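Local coordinates for methyltransferase domain-containing protein (Serratia marcescens, PDB 7CLU), which transfers a methyl group from S-adenosyl-L-methionine to an oxygen of its substrate as an O-methyltransferase of the prodigiosin synthetic pathway, at the interface of chains A and B. Residues are numbered along the deposited sequence; one frame, centred on the assembly and turned at random. Chains: chain A/B, Methyltransferase domain-containing protein.

All three contacts belong to the two-fold dimer. The C-alpha centres of contacts 1 and 2 lie about 30 Å apart, with contact 3 between them, about 16 Å from contact 1 and 18 Å from contact 2. Contacts 1 and 2 use the same pair of helices with the chains exchanged: helix 51-63 of one subunit against helix 286-298 of the other, Leu293 serving in both. Helix 15-26 takes part in contacts 2 and 3. The dimerisation region of each subunit is thereby tied both to its counterpart and to the partner's catalytic domain, fitting an intertwined dimer.

Contact 1: the interface of chains A and B. Residues chain A 50, 53-54, 56-57; chain B 113-114, 293, 296.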
loop_
_atom_site.group_PDB
_atom_site.type_symbol
_atom_site.label_atom_id
_atom_site.label_comp_id
_atom_site.label_asym_id
_atom_site.label_seq_id
_atom_site.Cartn_x
_atom_site.Cartn_y
_atom_site.Cartn_z
ATOM N N PRO A 50 -7.456 -23.727 -1.986
ATOM C CA PRO A 50 -7.845 -24.220 -0.658
ATOM C C PRO A 50 -8.988 -23.407 -0.066
ATOM O O PRO A 50 -9.070 -22.188 -0.244
ATOM C CB PRO A 50 -6.567 -24.057 0.168
ATOM C CG PRO A 50 -5.477 -24.078 -0.816
ATOM C CD PRO A 50 -6.008 -23.496 -2.088
ATOM N N SER A 53 -7.635 -20.688 2.981
ATOM C CA SER A 53 -6.991 -19.441 2.583
ATOM C C SER A 53 -7.923 -18.571 1.751
ATOM O O SER A 53 -7.911 -17.344 1.897
ATOM C CB SER A 53 -5.703 -19.730 1.817
ATOM O OG SER A 53 -5.954 -20.528 0.671
ATOM N N THR A 54 -8.707 -19.178 0.847
ATOM C CA THR A 54 -9.732 -18.407 0.144
ATOM C C THR A 54 -10.653 -17.708 1.132
ATOM O O THR A 54 -10.984 -16.528 0.951
ATOM C CB THR A 54 -10.555 -19.290 -0.798
ATOM O OG1 THR A 54 -9.693 -19.915 -1.755
ATOM C CG2 THR A 54 -11.618 -18.439 -1.555
ATOM N N GLN A 56 -9.896 -16.739 4.143
ATOM C CA GLN A 56 -9.158 -15.634 4.746
ATOM C C GLN A 56 -9.172 -14.411 3.844
ATOM O O GLN A 56 -9.308 -13.278 4.319
ATOM C CB GLN A 56 -7.715 -16.049 5.053
ATOM C CG GLN A 56 -7.564 -16.916 6.300
ATOM C CD GLN A 56 -6.156 -17.476 6.443
ATOM O OE1 GLN A 56 -5.761 -18.371 5.702
ATOM N NE2 GLN A 56 -5.394 -16.945 7.387
ATOM N N LEU A 57 -8.998 -14.618 2.542
ATOM C CA LEU A 57 -9.076 -13.498 1.612
ATOM C C LEU A 57 -10.488 -12.915 1.578
ATOM O O LEU A 57 -10.660 -11.693 1.580
ATOM C CB LEU A 57 -8.640 -13.957 0.222
ATOM C CG LEU A 57 -8.644 -12.873 -0.844
ATOM C CD1 LEU A 57 -7.841 -11.655 -0.395
ATOM C CD2 LEU A 57 -8.109 -13.459 -2.152
ATOM N N ALA B 113 0.210 -17.623 -2.021
ATOM C CA ALA B 113 -0.051 -18.279 -0.747
ATOM C C ALA B 113 -1.531 -18.613 -0.569
ATOM O O ALA B 113 -1.848 -19.626 0.055
ATOM C CB ALA B 113 0.463 -17.413 0.403
ATOM N N VAL B 114 -2.442 -17.798 -1.114
ATOM C CA VAL B 114 -3.859 -18.172 -1.157
ATOM C C VAL B 114 -4.046 -19.394 -2.041
ATOM O O VAL B 114 -4.803 -20.319 -1.711
ATOM C CB VAL B 114 -4.721 -16.994 -1.655
ATOM C CG1 VAL B 114 -6.204 -17.382 -1.726
ATOM C CG2 VAL B 114 -4.527 -15.777 -0.789
ATOM N N LEU B 293 -4.639 -12.865 6.994
ATOM C CA LEU B 293 -3.782 -13.016 5.820
ATOM C C LEU B 293 -2.314 -12.866 6.171
ATOM O O LEU B 293 -1.462 -13.522 5.561
ATOM C CB LEU B 293 -4.154 -12.002 4.743
ATOM C CG LEU B 293 -5.522 -12.178 4.116
ATOM C CD1 LEU B 293 -5.825 -10.970 3.251
ATOM C CD2 LEU B 293 -5.585 -13.485 3.322
ATOM N N LEU B 296 -1.286 -16.056 7.216
ATOM C CA LEU B 296 -1.196 -16.947 6.059
ATOM C C LEU B 296 0.193 -16.895 5.414
ATOM O O LEU B 296 0.800 -17.937 5.155
ATOM C CB LEU B 296 -2.267 -16.592 5.026
ATOM C CG LEU B 296 -2.155 -17.312 3.675
ATOM C CD1 LEU B 296 -2.225 -18.836 3.870
ATOM C CD2 LEU B 296 -3.238 -16.854 2.704
HETATM O O HOH W 1 -3.372 -22.100 1.048
#
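B:Leu293 lays its CD2 methyl against the backbone of helix 51-63 in chain A, 3.7 Å from the amide nitrogen N of A:Leu57. This is a dimer contact of the class II, SAM-dependent O-methyltransferase family, in which the N-terminal dimerisation domain packs on the partner subunit. The same CD2 touches CB of A:Gln56 at 3.8 Å, so this methyl bears on the helix backbone beside that CB. One turn further along helix 286-298, B:Leu296 brings CD2 to 3.9 Å from CB of A:Ser53. The extended side chain of A:Gln56 runs slantwise past B:Leu296, its amide group lying by CB and CD1 of the leucine.

Towards the rim, CB of A:Ser53 also meets CA of B:Val114 at 3.8 Å. CG1 of B:Val114, anti to the backbone N (chi1 179°), lies beside OG and the carbonyl O of A:Ser53. The serine hydroxyl, set between the backbone N and the carbonyl carbon (chi1 58°), donates from OG to O of B:Val114 over 2.7 Å, on a lone pair in the carbonyl plane (C=O...donor angle 124°). Water 1 links the same OG, at 3.0 Å, to O of B:Ala113, at 3.1 Å, so A:Ser53 reaches two successive carbonyls near the end of helix 110-115, B:Val114 directly and B:Ala113 through water. The ring of A:Pro50 flanks the B:Val114 carbonyl with CD, while OG1 of A:Thr54 bonds back to O of A:Pro50 at 2.8 Å, which may steady the helix start.

Contact 2: the interface of chains A and B. Residues chain A 289-290, 293; chain B 16, 20, 60, 63-64.
A:Leu290 reaches into chain B with three different atoms. Its CB meets CD2 of B:Phe16 at 3.7 Å, coming to the rim of the ring at a slant instead of over its middle. The CD1 branch touches CB of the same phenylalanine at 4.1 Å, and CD2 goes the other way, to CB of B:Ala60 at 3.8 Å. That alanine methyl is shared, since CD1 of A:Leu293 packs on CB of B:Ala60, also at 3.8 Å. At the far side, CB of A:Ala289 sits 3.8 Å from CA of B:Ala60 and against the methyl of B:Ala63; the small residues here probably allow the two helices to lie close.

Behind this layer, the bent side chain of B:Met64 crosses A:Leu290 at about a right angle, with SD 4.2 Å from its CD2. The sulfur also lies beside the methyl of B:Ala20 in its own chain. The B:Phe16 ring is rotated to a chi2 of 12°, which swings CD2 away from its own CA and towards chain A.

In the fold, helix 286-298 of chain A, from the O-methyltransferase domain, rests on helices 15-26 and 51-63 of the partner's dimerisation domain.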
loop_
_atom_site.group_PDB
_atom_site.type_symbol
_atom_site.label_atom_id
_atom_site.label_comp_id
_atom_site.label_asym_id
_atom_site.label_seq_id
_atom_site.Cartn_x
_atom_site.Cartn_y
_atom_site.Cartn_z
ATOM N N ALA A 289 2.104 14.004 -5.188
ATOM C CA ALA A 289 3.352 13.901 -4.448
ATOM C C ALA A 289 3.864 12.461 -4.440
ATOM O O ALA A 289 5.064 12.215 -4.624
ATOM C CB ALA A 289 3.148 14.423 -3.027
ATOM N N LEU A 290 2.963 11.495 -4.251
ATOM C CA LEU A 290 3.381 10.096 -4.246
ATOM C C LEU A 290 3.662 9.602 -5.657
ATOM O O LEU A 290 4.536 8.744 -5.857
ATOM C CB LEU A 290 2.314 9.231 -3.576
ATOM C CG LEU A 290 2.153 9.550 -2.088
ATOM C CD1 LEU A 290 0.883 8.942 -1.527
ATOM C CD2 LEU A 290 3.352 9.016 -1.349
ATOM N N LEU A 293 7.248 10.064 -6.363
ATOM C CA LEU A 293 8.072 8.973 -5.856
ATOM C C LEU A 293 7.962 7.738 -6.746
ATOM O O LEU A 293 8.943 7.007 -6.932
ATOM C CB LEU A 293 7.660 8.637 -4.421
ATOM C CG LEU A 293 8.092 9.597 -3.310
ATOM C CD1 LEU A 293 7.606 9.110 -1.923
ATOM C CD2 LEU A 293 9.620 9.748 -3.311
ATOM N N PHE B 16 2.143 2.835 -1.490
ATOM C CA PHE B 16 2.839 4.117 -1.642
ATOM C C PHE B 16 3.075 4.781 -0.291
ATOM O O PHE B 16 4.214 5.102 0.078
ATOM C CB PHE B 16 2.031 5.088 -2.508
ATOM C CG PHE B 16 2.142 4.859 -3.975
ATOM C CD1 PHE B 16 2.712 3.708 -4.485
ATOM C CD2 PHE B 16 1.662 5.810 -4.856
ATOM C CE1 PHE B 16 2.802 3.515 -5.857
ATOM C CE2 PHE B 16 1.737 5.617 -6.230
ATOM C CZ PHE B 16 2.309 4.474 -6.728
ATOM N N ALA B 20 6.569 5.172 1.978
ATOM C CA ALA B 20 7.079 6.512 2.271
ATOM C C ALA B 20 7.435 6.630 3.748
ATOM O O ALA B 20 8.485 7.187 4.112
ATOM C CB ALA B 20 6.062 7.585 1.873
ATOM N N ALA B 60 6.211 14.318 -0.259
ATOM C CA ALA B 60 5.159 13.340 -0.003
ATOM C C ALA B 60 4.797 13.291 1.475
ATOM O O ALA B 60 3.621 13.104 1.828
ATOM C CB ALA B 60 5.575 11.961 -0.499
ATOM N N ALA B 63 2.655 16.131 2.263
ATOM C CA ALA B 63 1.326 15.928 1.690
ATOM C C ALA B 63 0.538 14.886 2.470
ATOM O O ALA B 63 -0.695 14.958 2.526
ATOM C CB ALA B 63 1.432 15.521 0.214
ATOM N N MET B 64 1.226 13.927 3.094
ATOM C CA MET B 64 0.566 12.950 3.947
ATOM C C MET B 64 0.250 13.492 5.337
ATOM O O MET B 64 -0.428 12.804 6.113
ATOM C CB MET B 64 1.426 11.681 4.069
ATOM C CG MET B 64 1.470 10.860 2.797
ATOM S SD MET B 64 2.882 9.758 2.727
ATOM C CE MET B 64 2.437 8.668 4.085
#

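Contact 3: the interface of chains A and B. Residues chain A 18, 21-22, 25, 92; chain B 8, 11-12.
B:Met12 stretches along helix 15-26 of chain A and hides more surface than any other residue of this patch. Packing is tight where its side chain runs: CG lies 3.8 Å from CB of A:Leu21, the two side chains crossing at about a right angle. Beyond it, SD comes to 3.8 Å from CD1 of A:Leu92, while a bend at chi3 (71°) carries the terminal methyl CE to 3.6 Å from CD1 of A:Leu25. The thioether end is thus held between two leucines from separate segments of chain A. B:Ala8, one turn earlier in helix 5-12, adds its CB against CD1 of A:Leu92 at 3.6 Å. A:Ala18, with no side chain beyond CB, meets the partner's backbone: its CA is 3.3 Å from O of B:Gln11, and its methyl faces the carbonyls of B:Gln11 and B:Met12.

The contact thins out on either side. B:Gln11 offers CB to CD1 of A:Leu21 at 3.7 Å, but its side chain then runs on, extended, and the amide turns away from A:Leu21. A:Thr22 stays more distant, with CG2 4.3 Å from CE of B:Met12.

The patch, whose centre lies about 20 Å from A:His247, the predicted proton acceptor, contributes to dimerisation by fixing helix 5-12 of one subunit against helix 15-26 of the other.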
loop_
_atom_site.group_PDB
_atom_site.type_symbol
_atom_site.label_atom_id
_atom_site.label_comp_id
_atom_site.label_asym_id
_atom_site.label_seq_id
_atom_site.Cartn_x
_atom_site.Cartn_y
_atom_site.Cartn_z
ATOM N N ALA A 18 -3.721 -3.176 0.092
ATOM C CA ALA A 18 -3.354 -3.105 -1.320
ATOM C C ALA A 18 -3.245 -4.499 -1.921
ATOM O O ALA A 18 -3.836 -4.783 -2.963
ATOM C CB ALA A 18 -2.031 -2.340 -1.486
ATOM N N LEU A 21 -6.451 -6.565 -2.282
ATOM C CA LEU A 21 -7.178 -6.202 -3.495
ATOM C C LEU A 21 -6.509 -6.755 -4.752
ATOM O O LEU A 21 -7.184 -7.353 -5.600
ATOM C CB LEU A 21 -7.336 -4.683 -3.565
ATOM C CG LEU A 21 -8.409 -4.048 -2.665
ATOM C CD1 LEU A 21 -8.254 -2.526 -2.641
ATOM C CD2 LEU A 21 -9.843 -4.406 -3.128
ATOM N N THR A 22 -5.184 -6.562 -4.910
ATOM C CA THR A 22 -4.544 -7.025 -6.143
ATOM C C THR A 22 -4.546 -8.545 -6.252
ATOM O O THR A 22 -4.652 -9.076 -7.361
ATOM C CB THR A 22 -3.100 -6.505 -6.286
ATOM O OG1 THR A 22 -2.251 -7.079 -5.291
ATOM C CG2 THR A 22 -3.028 -4.957 -6.216
ATOM N N LEU A 25 -8.000 -9.516 -7.433
ATOM C CA LEU A 25 -8.161 -9.208 -8.850
ATOM C C LEU A 25 -7.412 -10.214 -9.708
ATOM O O LEU A 25 -7.937 -10.680 -10.727
ATOM C CB LEU A 25 -7.692 -7.781 -9.143
ATOM C CG LEU A 25 -8.522 -6.640 -8.539
ATOM C CD1 LEU A 25 -7.806 -5.295 -8.717
ATOM C CD2 LEU A 25 -9.925 -6.586 -9.125
ATOM N N LEU A 92 -10.296 -3.178 -13.020
ATOM C CA LEU A 92 -9.040 -2.689 -12.465
ATOM C C LEU A 92 -7.893 -3.683 -12.618
ATOM O O LEU A 92 -6.792 -3.415 -12.129
ATOM C CB LEU A 92 -9.243 -2.317 -10.988
ATOM C CG LEU A 92 -10.009 -1.014 -10.767
ATOM C CD1 LEU A 92 -10.193 -0.661 -9.292
ATOM C CD2 LEU A 92 -9.345 0.132 -11.527
ATOM N N ALA B 8 -11.043 2.069 -4.655
ATOM C CA ALA B 8 -10.258 0.863 -4.855
ATOM C C ALA B 8 -8.869 1.212 -5.374
ATOM O O ALA B 8 -7.872 0.669 -4.891
ATOM C CB ALA B 8 -10.995 -0.086 -5.799
ATOM N N GLN B 11 -6.716 2.476 -2.518
ATOM C CA GLN B 11 -6.285 1.438 -1.599
ATOM C C GLN B 11 -5.289 0.486 -2.256
ATOM O O GLN B 11 -4.357 0.009 -1.598
ATOM C CB GLN B 11 -7.502 0.689 -1.062
ATOM C CG GLN B 11 -8.001 1.284 0.242
ATOM C CD GLN B 11 -9.044 0.429 0.911
ATOM O OE1 GLN B 11 -10.064 0.100 0.309
ATOM N NE2 GLN B 11 -8.800 0.069 2.162
ATOM N N MET B 12 -5.479 0.189 -3.543
ATOM C CA MET B 12 -4.535 -0.643 -4.277
ATOM C C MET B 12 -3.145 -0.022 -4.310
ATOM O O MET B 12 -2.152 -0.744 -4.460
ATOM C CB MET B 12 -5.030 -0.876 -5.711
ATOM C CG MET B 12 -6.184 -1.888 -5.853
ATOM S SD MET B 12 -6.975 -1.698 -7.471
ATOM C CE MET B 12 -5.658 -2.366 -8.514
#